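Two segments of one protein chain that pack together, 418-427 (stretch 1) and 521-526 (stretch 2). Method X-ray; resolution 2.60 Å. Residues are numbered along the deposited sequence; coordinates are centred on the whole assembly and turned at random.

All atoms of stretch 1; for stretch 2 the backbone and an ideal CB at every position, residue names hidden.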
# COMPACT_ATOMS: atom_id res chain seq x y z
N ASN A 418 -1.75 25.22 12.64
CA ASN A 418 -3.01 24.98 13.32
C ASN A 418 -2.81 24.79 14.82
O ASN A 418 -3.63 24.16 15.49
CB ASN A 418 -3.72 23.76 12.73
CG ASN A 418 -4.12 23.97 11.28
OD1 ASN A 418 -4.44 25.08 10.86
ND2 ASN A 418 -4.11 22.89 10.50
N ASN A 419 -1.71 25.33 15.33
CA ASN A 419 -1.38 25.22 16.75
C ASN A 419 -1.96 26.38 17.55
O ASN A 419 -1.56 27.53 17.37
CB ASN A 419 0.14 25.15 16.93
CG ASN A 419 0.55 24.83 18.35
OD1 ASN A 419 -0.27 24.38 19.16
ND2 ASN A 419 1.82 25.04 18.66
N PRO A 420 -2.91 26.07 18.45
CA PRO A 420 -3.58 27.09 19.28
C PRO A 420 -2.64 27.80 20.24
O PRO A 420 -2.77 29.01 20.45
CB PRO A 420 -4.62 26.27 20.05
CG PRO A 420 -4.10 24.87 20.05
CD PRO A 420 -3.41 24.72 18.73
N HIS A 421 -1.70 27.06 20.83
CA HIS A 421 -0.78 27.63 21.81
C HIS A 421 0.21 28.59 21.15
O HIS A 421 0.67 28.35 20.03
CB HIS A 421 -0.02 26.51 22.53
CG HIS A 421 -0.90 25.41 23.03
ND1 HIS A 421 -1.27 24.34 22.25
CD2 HIS A 421 -1.50 25.22 24.23
CE1 HIS A 421 -2.04 23.53 22.94
NE2 HIS A 421 -2.20 24.04 24.15
N ALA A 422 0.53 29.67 21.86
CA ALA A 422 1.47 30.66 21.35
C ALA A 422 2.91 30.27 21.65
O ALA A 422 3.84 30.74 21.00
CB ALA A 422 1.15 32.03 21.93
N LEU A 423 3.09 29.41 22.65
CA LEU A 423 4.41 28.94 23.04
C LEU A 423 4.76 27.65 22.30
O LEU A 423 4.23 26.59 22.61
CB LEU A 423 4.49 28.73 24.55
CG LEU A 423 5.85 28.32 25.12
CD1 LEU A 423 6.88 29.40 24.87
CD2 LEU A 423 5.74 28.01 26.60
N LYS A 424 5.66 27.76 21.33
CA LYS A 424 6.05 26.61 20.52
C LYS A 424 7.53 26.29 20.66
O LYS A 424 8.34 27.17 20.95
CB LYS A 424 5.71 26.86 19.04
CG LYS A 424 4.26 27.27 18.79
CD LYS A 424 4.02 27.54 17.32
CE LYS A 424 2.57 27.93 17.06
NZ LYS A 424 2.19 29.18 17.78
N THR A 425 7.88 25.03 20.44
CA THR A 425 9.27 24.60 20.47
C THR A 425 9.82 24.46 19.05
O THR A 425 10.85 23.82 18.83
CB THR A 425 9.45 23.27 21.21
OG1 THR A 425 8.61 22.27 20.62
CG2 THR A 425 9.08 23.42 22.68
N TYR A 426 9.12 25.06 18.09
CA TYR A 426 9.52 24.99 16.69
C TYR A 426 9.18 26.27 15.95
O TYR A 426 8.30 27.03 16.37
CB TYR A 426 8.85 23.79 16.01
CG TYR A 426 7.34 23.87 15.97
CD1 TYR A 426 6.57 23.38 17.03
CD2 TYR A 426 6.67 24.41 14.88
CE1 TYR A 426 5.19 23.45 17.00
CE2 TYR A 426 5.29 24.48 14.85
CZ TYR A 426 4.56 24.00 15.91
OH TYR A 426 3.18 24.06 15.88
N GLU A 427 9.88 26.50 14.85
CA GLU A 427 9.60 27.64 13.98
C GLU A 427 9.37 27.15 12.55
O GLU A 427 10.32 26.74 11.88
CB GLU A 427 10.73 28.66 14.03
CG GLU A 427 11.00 29.22 15.41
CD GLU A 427 12.11 30.26 15.42
OE1 GLU A 427 12.50 30.72 14.33
OE2 GLU A 427 12.59 30.61 16.52
N UNK A 521 -5.40 18.70 27.44
CA UNK A 521 -4.45 19.39 28.30
C UNK A 521 -3.05 19.58 27.70
O UNK A 521 -2.18 20.17 28.34
CB UNK A 521 -4.33 18.62 29.62
N UNK A 522 -2.84 19.08 26.49
CA UNK A 522 -1.52 19.16 25.86
C UNK A 522 -1.15 20.60 25.52
O UNK A 522 -1.99 21.39 25.09
CB UNK A 522 -1.48 18.30 24.59
N UNK A 523 0.12 20.93 25.72
CA UNK A 523 0.66 22.23 25.35
C UNK A 523 1.46 22.11 24.06
O UNK A 523 2.09 23.07 23.61
CB UNK A 523 1.53 22.80 26.47
N UNK A 524 1.43 20.92 23.47
CA UNK A 524 2.21 20.61 22.28
C UNK A 524 1.39 20.82 21.01
O UNK A 524 0.19 21.07 21.07
CB UNK A 524 2.72 19.17 22.34
N UNK A 525 2.06 20.70 19.87
CA UNK A 525 1.37 20.69 18.59
C UNK A 525 0.85 19.29 18.30
O UNK A 525 1.35 18.60 17.40
CB UNK A 525 2.29 21.17 17.47
N UNK A 526 -0.15 18.86 19.07
CA UNK A 526 -0.69 17.51 18.96
C UNK A 526 -1.49 17.35 17.67
O UNK A 526 -2.47 18.05 17.44
CB UNK A 526 -1.57 17.19 20.17

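Position 521 sets few terms. Its CA-to-CB bond points away from stretch 1, and no atom of that stretch lies within 5.5 Å of the ideal CB, so almost any side chain would do. The deposited residue is Asn521, which takes no part in the contact.

At 522 the useful group is in the backbone. The carbonyl O sits 2.8 Å from His421 NE2, an approach any residue could supply, while CB points sideways with nothing of stretch 1 near it. Phi/psi of -67/141 is an extended conformation that most residues tolerate, and many side chains would suit. Ser522 is found, and its OG turns back to its own stretch to accept a hydrogen bond from the backbone N of position 524 (3.1 Å).

Position 523 lies over the imidazole. Its CA stands 3.8 Å from the centroid of the His421 ring and 18° off the ring normal, a CH-pi contact made by the backbone and so largely indifferent to residue type. The ideal CB is 4.5 Å from His421 CD2 but directed sideways; a flexible chain could bend back along the ring, whereas a short one would leave that space open. Gln, Glu, Met, Lys or Arg would all be reasonable. Gln523, with chi1 and chi2 both m, folds its amide back until NE2 is 3.1 Å from His421 CD2, packing beside the ring's carbon.

At 524, CB points away and finds nothing within 5.5 Å. CB alone asks little; a long side chain could still swing back. The carbonyl O lies 3.8 Å from both Asn419 OD1 and His421 ND1, two atoms already joined by the hydrogen bond from ND1 to OD1 (3.2 Å). A long polar residue is one of many options. Arg524 does swing back, bringing NH1 to 4.5 Å from Thr425 CG2, while NE and NH2 are hydrogen-bonded elsewhere in the structure.

Position 525 is the most constrained by its surroundings. CB points toward stretch 1, with the ideal CB 3.4 Å from Tyr426 OH and 4.1 Å from Asn419 ND2. Those neighbours are polar and close, which favours a compact side chain, perhaps Ser, Thr, Asn or Asp, over a bulky one. Asn525, chi1 t, places OD1 3.6 Å from Asn419 CB and ND2 3.1 Å from Tyr426 OH. The angle at that last pair is poor, so it is a close polar approach and not a hydrogen bond.

Position 526, in a strand, points sideways beyond reach of stretch 1, which leaves its identity open; it is Leu526.

Stretch 2 521-526: NSQRNL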
# COMPACT_ATOMS: atom_id res chain seq x y z
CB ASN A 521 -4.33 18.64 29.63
CG ASN A 521 -5.63 18.63 30.41
OD1 ASN A 521 -6.32 19.64 30.51
ND2 ASN A 521 -5.97 17.47 30.96
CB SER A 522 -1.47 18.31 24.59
OG SER A 522 -0.20 18.38 23.98
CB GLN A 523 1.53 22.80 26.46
CG GLN A 523 0.76 23.17 27.72
CD GLN A 523 -0.22 24.30 27.48
OE1 GLN A 523 -1.39 24.21 27.87
NE2 GLN A 523 0.24 25.37 26.85
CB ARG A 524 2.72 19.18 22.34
CG ARG A 524 3.26 18.75 23.69
CD ARG A 524 4.48 19.55 24.08
NE ARG A 524 5.04 19.09 25.35
CZ ARG A 524 6.13 19.60 25.92
NH1 ARG A 524 6.77 20.61 25.33
NH2 ARG A 524 6.57 19.12 27.07
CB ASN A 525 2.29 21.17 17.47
CG ASN A 525 1.56 21.37 16.15
OD1 ASN A 525 0.36 21.67 16.14
ND2 ASN A 525 2.27 21.20 15.05
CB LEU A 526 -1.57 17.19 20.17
CG LEU A 526 -1.95 15.72 20.36
CD1 LEU A 526 -0.71 14.88 20.61
CD2 LEU A 526 -2.94 15.57 21.50
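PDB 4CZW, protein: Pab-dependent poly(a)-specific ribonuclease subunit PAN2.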